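Local coordinates for protein ferric enterobactin receptor PIRA (PDB 5FP2) that probably imports ferric enterobactin and related iron-siderophore complexes across the outer membrane of Pseudomonas aeruginosa as a TonB-dependent receptor, at residues R51-N55 / V171-I175; Q628-Y634 / T658-V664; E672-G678 / Y710-S716. Numbering follows the deposited sequence.

Interaction 1 (R51-N55 / V171-I175)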
ATOM      1  N   ARG A  51       2.650  10.787 -13.271  1.00126.19           N
ATOM      2  CA  ARG A  51       1.268  10.966 -12.845  1.00126.11           C
ATOM      3  C   ARG A  51       1.239  11.448 -11.377  1.00124.21           C
ATOM      4  O   ARG A  51       0.743  10.745 -10.487  1.00122.22           O
ATOM      5  CB  ARG A  51       0.572   9.609 -12.958  1.00125.20           C
ATOM      6  CG  ARG A  51      -0.811   9.598 -13.605  1.00127.51           C
ATOM      7  CD  ARG A  51      -1.565   8.341 -13.206  1.00126.14           C
ATOM      8  NE  ARG A  51      -2.740   8.110 -14.034  1.00128.97           N
ATOM      9  CZ  ARG A  51      -4.002   8.179 -13.609  1.00129.71           C
ATOM     10  NH1 ARG A  51      -4.276   8.507 -12.345  1.00127.86           N
ATOM     11  NH2 ARG A  51      -4.996   7.891 -14.448  1.00132.83           N
ATOM     12  N   PRO A  52       1.877  12.596 -11.095  1.00125.11           N
ATOM     13  CA  PRO A  52       1.844  13.155  -9.760  1.00124.25           C
ATOM     14  C   PRO A  52       0.458  13.165  -9.156  1.00124.46           C
ATOM     15  O   PRO A  52      -0.406  13.835  -9.683  1.00127.01           O
ATOM     16  CB  PRO A  52       2.288  14.605  -9.988  1.00126.89           C
ATOM     17  CG  PRO A  52       2.018  14.882 -11.422  1.00129.42           C
ATOM     18  CD  PRO A  52       2.346  13.582 -12.081  1.00127.99           C
ATOM     19  N   PRO A  53       0.280  12.568  -7.973  1.00122.41           N
ATOM     20  CA  PRO A  53      -0.987  12.735  -7.274  1.00123.27           C
ATOM     21  C   PRO A  53      -1.249  14.157  -6.823  1.00126.06           C
ATOM     22  O   PRO A  53      -0.339  14.975  -6.788  1.00126.84           O
ATOM     23  CB  PRO A  53      -0.849  11.829  -6.051  1.00120.76           C
ATOM     24  CG  PRO A  53       0.361  10.993  -6.296  1.00118.57           C
ATOM     25  CD  PRO A  53       1.248  11.799  -7.183  1.00119.88           C
ATOM     26  N   VAL A  54      -2.496  14.447  -6.474  1.00128.05           N
ATOM     27  CA  VAL A  54      -2.828  15.743  -5.905  1.00131.32           C
ATOM     28  C   VAL A  54      -2.635  15.757  -4.382  1.00130.80           C
ATOM     29  O   VAL A  54      -2.095  16.716  -3.844  1.00132.55           O
ATOM     30  CB  VAL A  54      -4.237  16.218  -6.337  1.00134.98           C
ATOM     31  CG1 VAL A  54      -4.715  17.377  -5.476  1.00138.76           C
ATOM     32  CG2 VAL A  54      -4.183  16.675  -7.782  1.00136.86           C
ATOM     33  N   ASN A  55      -3.015  14.674  -3.709  1.00128.69           N
ATOM     34  CA  ASN A  55      -2.903  14.587  -2.259  1.00128.60           C
ATOM     35  C   ASN A  55      -2.094  13.381  -1.827  1.00124.88           C
ATOM     36  O   ASN A  55      -1.019  13.542  -1.254  1.00124.28           O
ATOM     37  CB  ASN A  55      -4.276  14.531  -1.600  1.00130.87           C
ATOM     38  CG  ASN A  55      -5.102  15.767  -1.878  1.00135.48           C
ATOM     39  OD1 ASN A  55      -4.573  16.804  -2.286  1.00137.22           O
ATOM     40  ND2 ASN A  55      -6.412  15.665  -1.675  1.00137.94           N
ATOM     41  N   VAL A 171       7.994  20.826  -5.977  1.00109.05           N
ATOM     42  CA  VAL A 171       6.787  21.586  -5.728  1.00109.12           C
ATOM     43  C   VAL A 171       5.672  21.198  -6.690  1.00109.38           C
ATOM     44  O   VAL A 171       5.876  21.084  -7.901  1.00111.05           O
ATOM     45  CB  VAL A 171       7.024  23.091  -5.819  1.00111.64           C
ATOM     46  CG1 VAL A 171       5.912  23.812  -5.076  1.00111.74           C
ATOM     47  CG2 VAL A 171       8.384  23.437  -5.242  1.00112.66           C
ATOM     48  N   PHE A 172       4.478  21.034  -6.137  1.00108.40           N
ATOM     49  CA  PHE A 172       3.320  20.652  -6.926  1.00109.01           C
ATOM     50  C   PHE A 172       2.132  21.494  -6.515  1.00109.51           C
ATOM     51  O   PHE A 172       1.925  21.755  -5.325  1.00108.95           O
ATOM     52  CB  PHE A 172       2.991  19.183  -6.695  1.00108.03           C
ATOM     53  CG  PHE A 172       1.725  18.735  -7.360  1.00109.30           C
ATOM     54  CD1 PHE A 172       0.500  18.923  -6.747  1.00109.42           C
ATOM     55  CD2 PHE A 172       1.766  18.121  -8.591  1.00111.07           C
ATOM     56  CE1 PHE A 172      -0.665  18.487  -7.342  1.00111.07           C
ATOM     57  CE2 PHE A 172       0.600  17.695  -9.214  1.00112.89           C
ATOM     58  CZ  PHE A 172      -0.619  17.859  -8.581  1.00112.78           C
ATOM     59  N   THR A 173       1.318  21.862  -7.497  1.00111.05           N
ATOM     60  CA  THR A 173       0.157  22.680  -7.230  1.00111.99           C
ATOM     61  C   THR A 173      -0.947  22.326  -8.223  1.00113.24           C
ATOM     62  O   THR A 173      -0.731  22.244  -9.432  1.00114.52           O
ATOM     63  CB  THR A 173       0.511  24.175  -7.293  1.00113.65           C
ATOM     64  OG1 THR A 173      -0.686  24.952  -7.332  1.00115.20           O
ATOM     65  CG2 THR A 173       1.348  24.478  -8.520  1.00115.16           C
ATOM     66  N   ASN A 174      -2.116  22.025  -7.679  1.00113.40           N
ATOM     67  CA  ASN A 174      -3.265  21.671  -8.463  1.00115.04           C
ATOM     68  C   ASN A 174      -4.335  22.718  -8.256  1.00116.47           C
ATOM     69  O   ASN A 174      -4.814  22.898  -7.145  1.00116.50           O
ATOM     70  CB  ASN A 174      -3.772  20.315  -7.993  1.00114.97           C
ATOM     71  CG  ASN A 174      -5.125  19.972  -8.554  1.00117.39           C
ATOM     72  OD1 ASN A 174      -5.240  19.611  -9.715  1.00118.95           O
ATOM     73  ND2 ASN A 174      -6.159  20.087  -7.733  1.00118.36           N
ATOM     74  N   ILE A 175      -4.745  23.377  -9.334  1.00118.21           N
ATOM     75  CA  ILE A 175      -5.799  24.389  -9.262  1.00120.01           C
ATOM     76  C   ILE A 175      -7.059  23.957 -10.024  1.00121.97           C
ATOM     77  O   ILE A 175      -7.069  23.908 -11.259  1.00123.27           O
ATOM     78  CB  ILE A 175      -5.299  25.736  -9.819  1.00121.23           C
ATOM     79  CG1 ILE A 175      -4.098  26.243  -9.003  1.00120.20           C
ATOM     80  CG2 ILE A 175      -6.424  26.760  -9.808  1.00123.54           C
ATOM     81  CD1 ILE A 175      -2.983  26.816  -9.847  1.00121.14           C
TER
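Val171 lies midway along barrel strand 166-176, where side chains alternate between the two faces of the wall. Its own side chain takes no part in the contact with residues 51-55; on the edge facing the last barrel strand, the backbone of Val171 pairs with Met713 and that of Thr173 with Val711. Phe172 is the main contributor. Its CA-CB bond points toward the loop, and the t rotamer carries the ring among three successive loop residues. Pro52 CB lies 3.6 Å from Phe172 CE2, and Pro53 O sits over one face of the ring, 3.4 Å from Phe172 CZ. Val54 closes in obliquely, with its CA 3.8 Å from Phe172 CE1 and its CG2 3.8 Å from Phe172 CZ. The CA-CB bond of Pro53 points away and its ring packs on Pro128, so that residue meets the strand through its carbonyl, which also accepts a hydrogen bond from Arg186 of the adjoining barrel strand. This is the plug-barrel interface of a TonB-dependent receptor: residues 51-55 link two short helices of the N-terminal plug, and the strand is the first of the barrel that encloses it. Thr173 points away from the plug. Asn174 again turns toward the loop. Its CG comes within 3.5 Å of Val54 CG2, at the point where the two backbones are nearest, Val54 CA to Asn174 CA being 6.5 Å. On the plug side, Val54 N is hydrogen-bonded to Glu59 OE1 and Asn55 N to Glu59 OE2.

Interaction 2 (Q628-Y634 / T658-V664); sequences QLTSTIY and TYGIWGV
Residues 628-634 and 659-664 are extended antiparallel strands, axes 4.6 Å apart at closest and 164° between directions. Leu629-Val664, Ser631-Trp662 and Ile633-Gly660 are non-hydrogen-bonded pairs. The hydrogen-bonded pairs alternate with these, satisfying both backbone groups of each residue: Thr630 N to Gly663 O (2.9 Å) and Gly663 N to Thr630 O (2.6 Å); Thr632 N to Ile661 O and Ile661 N to Thr632 O (both 3.0 Å); Tyr634 N to Tyr659 O (3.0 Å) and Tyr659 N to Tyr634 O (2.8 Å, the position of Tyr634 O being less certain). Ser631 CB makes a CH-pi contact with the five-membered ring of Trp662 (m), 3.6 Å from its centroid. On the other face, the rings of Tyr634 (m) and Tyr659 (p) meet obliquely, centroids 5.2 Å apart. Tyr659 OH, Thr632 OG1 and Gln628 NE2 are hydrogen-bonded to Glu704, Asn614 and Asp618. In the TonB-dependent receptor barrel, the backbones of Leu629, Ser631 and Ile633 bond Leu617, Ser615 and Leu613 of strand 610-619, Trp662 bonds Leu683 beyond strand 674-681, and plug residues Arg51 and Arg62 touch Thr630 and Tyr634.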
ATOM      1  N   GLN A 628       1.178  11.757 -21.868  1.00108.99           N
ATOM      2  CA  GLN A 628       0.144  10.792 -21.521  1.00109.05           C
ATOM      3  C   GLN A 628      -1.226  11.334 -21.869  1.00108.60           C
ATOM      4  O   GLN A 628      -1.542  12.498 -21.614  1.00107.70           O
ATOM      5  CB  GLN A 628       0.167  10.459 -20.020  1.00108.41           C
ATOM      6  CG  GLN A 628       0.756   9.089 -19.725  1.00109.54           C
ATOM      7  CD  GLN A 628       1.148   8.848 -18.270  1.00109.30           C
ATOM      8  OE1 GLN A 628       0.854   9.642 -17.348  1.00108.29           O
ATOM      9  NE2 GLN A 628       1.873   7.754 -18.065  1.00110.58           N
ATOM     10  N   LEU A 629      -2.046  10.453 -22.425  1.00109.51           N
ATOM     11  CA  LEU A 629      -3.489  10.545 -22.310  1.00109.35           C
ATOM     12  C   LEU A 629      -3.934   9.447 -21.355  1.00109.49           C
ATOM     13  O   LEU A 629      -3.488   8.295 -21.471  1.00110.44           O
ATOM     14  CB  LEU A 629      -4.101  10.332 -23.689  1.00110.69           C
ATOM     15  CG  LEU A 629      -5.503  10.893 -23.943  1.00110.84           C
ATOM     16  CD1 LEU A 629      -5.560  12.364 -23.545  1.00109.69           C
ATOM     17  CD2 LEU A 629      -5.908  10.677 -25.417  1.00112.57           C
ATOM     18  N   THR A 630      -4.758   9.806 -20.375  1.00108.79           N
ATOM     19  CA  THR A 630      -5.319   8.793 -19.495  1.00109.20           C
ATOM     20  C   THR A 630      -6.809   8.919 -19.278  1.00109.51           C
ATOM     21  O   THR A 630      -7.358  10.017 -19.142  1.00109.02           O
ATOM     22  CB  THR A 630      -4.731   8.824 -18.097  1.00108.55           C
ATOM     23  OG1 THR A 630      -5.306   9.930 -17.388  1.00107.79           O
ATOM     24  CG2 THR A 630      -3.206   8.913 -18.150  1.00108.33           C
ATOM     25  N   SER A 631      -7.426   7.750 -19.134  1.00110.56           N
ATOM     26  CA  SER A 631      -8.855   7.634 -18.931  1.00111.33           C
ATOM     27  C   SER A 631      -9.130   6.655 -17.803  1.00111.89           C
ATOM     28  O   SER A 631      -8.341   5.750 -17.519  1.00112.13           O
ATOM     29  CB  SER A 631      -9.546   7.168 -20.213  1.00112.68           C
ATOM     30  OG  SER A 631      -8.880   6.042 -20.769  1.00113.50           O
ATOM     31  N   THR A 632     -10.237   6.894 -17.122  1.00112.33           N
ATOM     32  CA  THR A 632     -10.764   5.930 -16.200  1.00113.37           C
ATOM     33  C   THR A 632     -12.260   5.884 -16.484  1.00114.72           C
ATOM     34  O   THR A 632     -12.892   6.902 -16.783  1.00114.65           O
ATOM     35  CB  THR A 632     -10.387   6.272 -14.738  1.00112.84           C
ATOM     36  OG1 THR A 632     -10.792   5.225 -13.849  1.00114.10           O
ATOM     37  CG2 THR A 632     -11.003   7.580 -14.304  1.00112.51           C
ATOM     38  N   ILE A 633     -12.760   4.663 -16.611  1.00116.19           N
ATOM     39  CA  ILE A 633     -14.146   4.455 -16.944  1.00117.86           C
ATOM     40  C   ILE A 633     -14.778   3.581 -15.888  1.00119.23           C
ATOM     41  O   ILE A 633     -14.289   2.495 -15.606  1.00119.67           O
ATOM     42  CB  ILE A 633     -14.284   3.805 -18.335  1.00118.90           C
ATOM     43  CG1 ILE A 633     -13.739   4.752 -19.409  1.00117.87           C
ATOM     44  CG2 ILE A 633     -15.741   3.481 -18.629  1.00121.00           C
ATOM     45  CD1 ILE A 633     -13.516   4.103 -20.757  1.00118.90           C
ATOM     46  N   TYR A 634     -15.857   4.071 -15.299  1.00120.16           N
ATOM     47  CA  TYR A 634     -16.637   3.291 -14.346  1.00121.94           C
ATOM     48  C   TYR A 634     -17.925   2.748 -14.992  1.00124.17           C
ATOM     49  O   TYR A 634     -18.485   3.359 -15.908  1.00124.49           O
ATOM     50  CB  TYR A 634     -16.964   4.153 -13.127  1.00121.99           C
ATOM     51  CG  TYR A 634     -15.741   4.834 -12.507  1.00120.02           C
ATOM     52  CD1 TYR A 634     -14.876   4.126 -11.684  1.00119.78           C
ATOM     53  CD2 TYR A 634     -15.451   6.182 -12.749  1.00118.66           C
ATOM     54  CE1 TYR A 634     -13.789   4.740 -11.095  1.00118.34           C
ATOM     55  CE2 TYR A 634     -14.329   6.784 -12.210  1.00117.09           C
ATOM     56  CZ  TYR A 634     -13.502   6.062 -11.369  1.00116.96           C
ATOM     57  OH  TYR A 634     -12.391   6.640 -10.768  1.00115.73           O
ATOM     58  N   THR A 658     -22.603   3.558 -16.885  1.00131.74           N
ATOM     59  CA  THR A 658     -21.162   3.807 -16.901  1.00128.78           C
ATOM     60  C   THR A 658     -20.834   5.233 -17.350  1.00127.27           C
ATOM     61  O   THR A 658     -21.605   5.868 -18.065  1.00128.47           O
ATOM     62  CB  THR A 658     -20.420   2.829 -17.846  1.00128.37           C
ATOM     63  OG1 THR A 658     -20.166   3.467 -19.106  1.00127.78           O
ATOM     64  CG2 THR A 658     -21.221   1.527 -18.078  1.00130.99           C
ATOM     65  N   TYR A 659     -19.655   5.710 -16.975  1.00124.81           N
ATOM     66  CA  TYR A 659     -19.245   7.078 -17.299  1.00123.37           C
ATOM     67  C   TYR A 659     -17.729   7.205 -17.334  1.00120.82           C
ATOM     68  O   TYR A 659     -17.026   6.230 -17.072  1.00120.29           O
ATOM     69  CB  TYR A 659     -19.882   8.064 -16.320  1.00123.99           C
ATOM     70  CG  TYR A 659     -19.181   8.186 -14.984  1.00122.80           C
ATOM     71  CD1 TYR A 659     -19.527   7.365 -13.915  1.00123.99           C
ATOM     72  CD2 TYR A 659     -18.251   9.190 -14.754  1.00120.88           C
ATOM     73  CE1 TYR A 659     -18.941   7.516 -12.677  1.00123.33           C
ATOM     74  CE2 TYR A 659     -17.660   9.339 -13.521  1.00120.18           C
ATOM     75  CZ  TYR A 659     -17.992   8.491 -12.488  1.00121.42           C
ATOM     76  OH  TYR A 659     -17.372   8.609 -11.243  1.00121.01           O
ATOM     77  N   GLY A 660     -17.232   8.361 -17.765  1.00119.53           N
ATOM     78  CA  GLY A 660     -15.824   8.488 -18.155  1.00117.50           C
ATOM     79  C   GLY A 660     -15.113   9.728 -17.623  1.00115.88           C
ATOM     80  O   GLY A 660     -15.742  10.763 -17.375  1.00116.35           O
ATOM     81  N   ILE A 661     -13.786   9.661 -17.540  1.00114.22           N
ATOM     82  CA  ILE A 661     -13.011  10.786 -17.027  1.00112.81           C
ATOM     83  C   ILE A 661     -11.599  10.782 -17.584  1.00111.38           C
ATOM     84  O   ILE A 661     -10.855   9.828 -17.380  1.00111.08           O
ATOM     85  CB  ILE A 661     -12.976  10.721 -15.498  1.00112.81           C
ATOM     86  CG1 ILE A 661     -14.128  11.544 -14.929  1.00114.05           C
ATOM     87  CG2 ILE A 661     -11.646  11.204 -14.956  1.00111.29           C
ATOM     88  CD1 ILE A 661     -15.025  10.723 -14.047  1.00115.66           C
ATOM     89  N   TRP A 662     -11.230  11.835 -18.299  1.00110.77           N
ATOM     90  CA  TRP A 662     -10.003  11.793 -19.092  1.00109.90           C
ATOM     91  C   TRP A 662      -9.059  12.883 -18.691  1.00108.68           C
ATOM     92  O   TRP A 662      -9.466  14.040 -18.647  1.00108.69           O
ATOM     93  CB  TRP A 662     -10.307  12.048 -20.557  1.00110.65           C
ATOM     94  CG  TRP A 662     -10.608  10.838 -21.402  1.00111.86           C
ATOM     95  CD1 TRP A 662      -9.749  10.200 -22.240  1.00112.05           C
ATOM     96  CD2 TRP A 662     -11.862  10.188 -21.541  1.00113.40           C
ATOM     97  NE1 TRP A 662     -10.386   9.172 -22.893  1.00113.62           N
ATOM     98  CE2 TRP A 662     -11.681   9.127 -22.460  1.00114.42           C
ATOM     99  CE3 TRP A 662     -13.111  10.368 -20.950  1.00114.28           C
ATOM    100  CZ2 TRP A 662     -12.729   8.309 -22.879  1.00116.25           C
ATOM    101  CZ3 TRP A 662     -14.134   9.484 -21.292  1.00116.07           C
ATOM    102  CH2 TRP A 662     -13.951   8.507 -22.297  1.00117.02           C
ATOM    103  N   GLY A 663      -7.775  12.556 -18.541  1.00107.88           N
ATOM    104  CA  GLY A 663      -6.760  13.569 -18.278  1.00106.91           C
ATOM    105  C   GLY A 663      -5.720  13.595 -19.378  1.00106.74           C
ATOM    106  O   GLY A 663      -5.503  12.597 -20.062  1.00107.32           O
ATOM    107  N   VAL A 664      -5.044  14.730 -19.514  1.00106.20           N
ATOM    108  CA  VAL A 664      -3.841  14.830 -20.337  1.00106.16           C
ATOM    109  C   VAL A 664      -2.679  15.347 -19.502  1.00105.48           C
ATOM    110  O   VAL A 664      -2.889  16.088 -18.547  1.00105.06           O
ATOM    111  CB  VAL A 664      -4.068  15.760 -21.541  1.00106.60           C
ATOM    112  CG1 VAL A 664      -4.276  17.197 -21.095  1.00106.18           C
ATOM    113  CG2 VAL A 664      -2.901  15.666 -22.510  1.00107.02           C
TER

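Interaction 3 (E672-G678 / Y710-S716); sequences ENLSVRG and YVSMTTS
Five backbone hydrogen bonds join residues 672-678 to 710-716. Ser712 N donates to Arg677 O at 2.7 Å and Arg677 N to Ser712 O at 2.9 Å; Thr714 N reaches Ser675 O at 3.0 Å, and the return bond from Ser675 N to Thr714 O, 3.1 Å, is weak. Near the start of the shorter strand, Ser716 N binds Asn673 O at 2.8 Å. The non-hydrogen-bonded pairs Leu674 with Thr715 and Val676 with Met713 lie between these, and Gly678 with Val711 follows Arg677-Ser712; CA-H...O contacts such as Leu674 CA to Thr714 O (3.4 Å) fill in. Strands 674-678 and 710-716 are antiparallel, at 169° and 4.6 Å between axes. On the face of Val676, Met713 (chi1 and chi2 t) lays its CG 3.8 Å from Leu674 CD1 and 4.0 Å from Val676 CG2, an apolar patch on the barrel surface. The other face holds Ser675, Arg677, Ser712 and Thr714. Here Arg677 (chi1 t) reaches the plug, its NE making weak hydrogen bonds to Lys50 O and Ser665 OG, and Thr714 OG1 is paired with Thr170 OG1. Tyr710 (p) OH and Ser665 OG are hydrogen-bonded. A largely apolar outer face (Leu674, Val676, Val711, Met713) and a polar inner one suit a lipid-embedded beta-barrel, here the final two strands of the 22-stranded TonB-dependent receptor barrel.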
ATOM      1  N   GLU A 672      19.660  16.073 -15.055  1.00128.20           N
ATOM      2  CA  GLU A 672      19.497  15.367 -13.795  1.00128.40           C
ATOM      3  C   GLU A 672      18.868  16.319 -12.775  1.00126.63           C
ATOM      4  O   GLU A 672      18.049  15.904 -11.945  1.00125.43           O
ATOM      5  CB  GLU A 672      20.836  14.845 -13.268  1.00131.96           C
ATOM      6  CG  GLU A 672      21.914  14.619 -14.317  1.00134.65           C
ATOM      7  CD  GLU A 672      23.197  15.360 -13.974  1.00137.40           C
ATOM      8  OE1 GLU A 672      23.295  16.558 -14.327  1.00136.75           O
ATOM      9  OE2 GLU A 672      24.086  14.772 -13.303  1.00140.35           O
ATOM     10  N   ASN A 673      19.223  17.602 -12.873  1.00126.68           N
ATOM     11  CA  ASN A 673      18.925  18.579 -11.827  1.00125.98           C
ATOM     12  C   ASN A 673      17.504  19.096 -11.867  1.00122.92           C
ATOM     13  O   ASN A 673      17.008  19.566 -10.845  1.00122.35           O
ATOM     14  CB  ASN A 673      19.853  19.779 -11.938  1.00127.48           C
ATOM     15  CG  ASN A 673      21.301  19.379 -11.945  1.00130.87           C
ATOM     16  OD1 ASN A 673      21.655  18.271 -11.538  1.00132.34           O
ATOM     17  ND2 ASN A 673      22.156  20.292 -12.378  1.00132.40           N
ATOM     18  N   LEU A 674      16.909  19.142 -13.064  1.00121.35           N
ATOM     19  CA  LEU A 674      15.646  19.843 -13.261  1.00118.83           C
ATOM     20  C   LEU A 674      14.727  19.090 -14.196  1.00117.27           C
ATOM     21  O   LEU A 674      15.158  18.588 -15.227  1.00118.03           O
ATOM     22  CB  LEU A 674      15.872  21.254 -13.818  1.00118.81           C
ATOM     23  CG  LEU A 674      14.627  22.098 -14.110  1.00116.62           C
ATOM     24  CD1 LEU A 674      13.852  22.361 -12.831  1.00115.84           C
ATOM     25  CD2 LEU A 674      15.015  23.412 -14.762  1.00117.09           C
ATOM     26  N   SER A 675      13.433  19.166 -13.914  1.00115.27           N
ATOM     27  CA  SER A 675      12.428  18.579 -14.758  1.00113.82           C
ATOM     28  C   SER A 675      11.088  19.171 -14.390  1.00111.95           C
ATOM     29  O   SER A 675      10.872  19.583 -13.282  1.00111.89           O
ATOM     30  CB  SER A 675      12.405  17.081 -14.525  1.00114.34           C
ATOM     31  OG  SER A 675      11.951  16.813 -13.198  1.00114.07           O
ATOM     32  N   VAL A 676      10.146  19.133 -15.311  1.00110.71           N
ATOM     33  CA  VAL A 676       8.865  19.801 -15.131  1.00109.24           C
ATOM     34  C   VAL A 676       7.729  18.977 -15.719  1.00108.22           C
ATOM     35  O   VAL A 676       7.890  18.291 -16.741  1.00108.52           O
ATOM     36  CB  VAL A 676       8.864  21.152 -15.850  1.00109.09           C
ATOM     37  CG1 VAL A 676       7.448  21.676 -15.993  1.00107.83           C
ATOM     38  CG2 VAL A 676       9.735  22.128 -15.095  1.00110.06           C
ATOM     39  N   ARG A 677       6.575  19.067 -15.069  1.00107.31           N
ATOM     40  CA  ARG A 677       5.423  18.302 -15.487  1.00106.54           C
ATOM     41  C   ARG A 677       4.130  19.065 -15.248  1.00105.72           C
ATOM     42  O   ARG A 677       3.972  19.752 -14.243  1.00105.81           O
ATOM     43  CB  ARG A 677       5.379  16.974 -14.754  1.00106.87           C
ATOM     44  CG  ARG A 677       4.276  16.096 -15.288  1.00106.35           C
ATOM     45  CD  ARG A 677       4.698  14.647 -15.406  1.00107.14           C
ATOM     46  NE  ARG A 677       3.738  13.919 -16.214  1.00106.87           N
ATOM     47  CZ  ARG A 677       3.966  13.533 -17.457  1.00107.36           C
ATOM     48  NH1 ARG A 677       5.149  13.742 -18.024  1.00108.20           N
ATOM     49  NH2 ARG A 677       2.996  12.913 -18.128  1.00107.29           N
ATOM     50  N   GLY A 678       3.202  18.919 -16.184  1.00105.23           N
ATOM     51  CA  GLY A 678       1.943  19.660 -16.158  1.00104.78           C
ATOM     52  C   GLY A 678       0.825  18.908 -16.871  1.00104.54           C
ATOM     53  O   GLY A 678       1.079  18.063 -17.724  1.00104.72           O
ATOM     54  N   TYR A 710      -2.825  21.340 -13.165  1.00105.88           N
ATOM     55  CA  TYR A 710      -1.741  21.150 -12.203  1.00106.03           C
ATOM     56  C   TYR A 710      -0.365  21.296 -12.845  1.00105.58           C
ATOM     57  O   TYR A 710      -0.182  21.050 -14.032  1.00105.06           O
ATOM     58  CB  TYR A 710      -1.852  19.785 -11.520  1.00106.13           C
ATOM     59  CG  TYR A 710      -1.504  18.614 -12.421  1.00105.45           C
ATOM     60  CD1 TYR A 710      -0.186  18.351 -12.766  1.00105.24           C
ATOM     61  CD2 TYR A 710      -2.486  17.756 -12.899  1.00105.35           C
ATOM     62  CE1 TYR A 710       0.150  17.290 -13.580  1.00105.01           C
ATOM     63  CE2 TYR A 710      -2.155  16.675 -13.693  1.00105.04           C
ATOM     64  CZ  TYR A 710      -0.826  16.436 -14.018  1.00104.91           C
ATOM     65  OH  TYR A 710      -0.470  15.374 -14.846  1.00104.97           O
ATOM     66  N   VAL A 711       0.621  21.636 -12.030  1.00106.09           N
ATOM     67  CA  VAL A 711       1.986  21.764 -12.526  1.00106.03           C
ATOM     68  C   VAL A 711       3.020  21.502 -11.405  1.00106.85           C
ATOM     69  O   VAL A 711       2.777  21.761 -10.219  1.00107.65           O
ATOM     70  CB  VAL A 711       2.193  23.133 -13.236  1.00106.13           C
ATOM     71  CG1 VAL A 711       1.630  24.276 -12.407  1.00106.89           C
ATOM     72  CG2 VAL A 711       3.658  23.386 -13.564  1.00106.48           C
ATOM     73  N   SER A 712       4.103  20.832 -11.787  1.00106.93           N
ATOM     74  CA  SER A 712       5.103  20.345 -10.846  1.00107.94           C
ATOM     75  C   SER A 712       6.477  20.671 -11.369  1.00108.51           C
ATOM     76  O   SER A 712       6.739  20.591 -12.566  1.00108.08           O
ATOM     77  CB  SER A 712       5.010  18.828 -10.704  1.00107.95           C
ATOM     78  OG  SER A 712       5.918  18.327  -9.737  1.00109.22           O
ATOM     79  N   MET A 713       7.381  20.943 -10.441  1.00109.78           N
ATOM     80  CA  MET A 713       8.793  21.122 -10.755  1.00110.80           C
ATOM     81  C   MET A 713       9.591  20.275  -9.795  1.00112.23           C
ATOM     82  O   MET A 713       9.269  20.226  -8.609  1.00112.85           O
ATOM     83  CB  MET A 713       9.169  22.582 -10.585  1.00111.42           C
ATOM     84  CG  MET A 713      10.477  22.960 -11.251  1.00112.37           C
ATOM     85  SD  MET A 713      10.789  24.728 -11.079  1.00113.21           S
ATOM     86  CE  MET A 713      12.259  24.752 -10.022  1.00115.63           C
ATOM     87  N   THR A 714      10.586  19.565 -10.306  1.00113.00           N
ATOM     88  CA  THR A 714      11.499  18.842  -9.443  1.00114.81           C
ATOM     89  C   THR A 714      12.960  19.276  -9.678  1.00116.53           C
ATOM     90  O   THR A 714      13.484  19.151 -10.778  1.00116.61           O
ATOM     91  CB  THR A 714      11.297  17.317  -9.571  1.00114.82           C
ATOM     92  OG1 THR A 714      10.148  16.925  -8.812  1.00114.09           O
ATOM     93  CG2 THR A 714      12.489  16.568  -9.029  1.00117.07           C
ATOM     94  N   THR A 715      13.574  19.885  -8.662  1.00118.11           N
ATOM     95  CA  THR A 715      15.037  20.079  -8.639  1.00120.35           C
ATOM     96  C   THR A 715      15.700  18.963  -7.849  1.00122.35           C
ATOM     97  O   THR A 715      15.099  18.418  -6.927  1.00122.34           O
ATOM     98  CB  THR A 715      15.482  21.393  -7.971  1.00121.54           C
ATOM     99  OG1 THR A 715      15.039  21.420  -6.613  1.00122.18           O
ATOM    100  CG2 THR A 715      14.947  22.605  -8.691  1.00120.06           C
ATOM    101  N   SER A 716      16.975  18.711  -8.135  1.00124.43           N
ATOM    102  CA  SER A 716      17.732  17.659  -7.453  1.00126.82           C
ATOM    103  C   SER A 716      19.234  17.791  -7.740  1.00129.57           C
ATOM    104  O   SER A 716      19.612  18.184  -8.841  1.00129.33           O
ATOM    105  CB  SER A 716      17.261  16.296  -7.942  1.00126.06           C
ATOM    106  OG  SER A 716      17.839  16.032  -9.214  1.00126.37           O
TER

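In the fold
All three contacts involve one closed barrel. Interactions 1 and 3 have centres about 11 Å apart and meet at its seam, where the first strand, 166-176, pairs with the last, 708-716: Val171 O lies 3.0 Å from Met713 N and Thr173 O 3.0 Å from Val711 N, both probable hydrogen bonds. Interaction 2, with its centre about 18 Å from that of interaction 1 and 24 Å from that of interaction 3, continues the same wall, since strands 659-669 and 674-681 are neighbours. Arg51 of the plug bridges interactions 1 and 2 by packing, Arg51 NH2 lying 3.6 Å from Thr630 OG1. Gln628 also approaches interaction 3, its OE1 4.0 Å from Arg677 NH2.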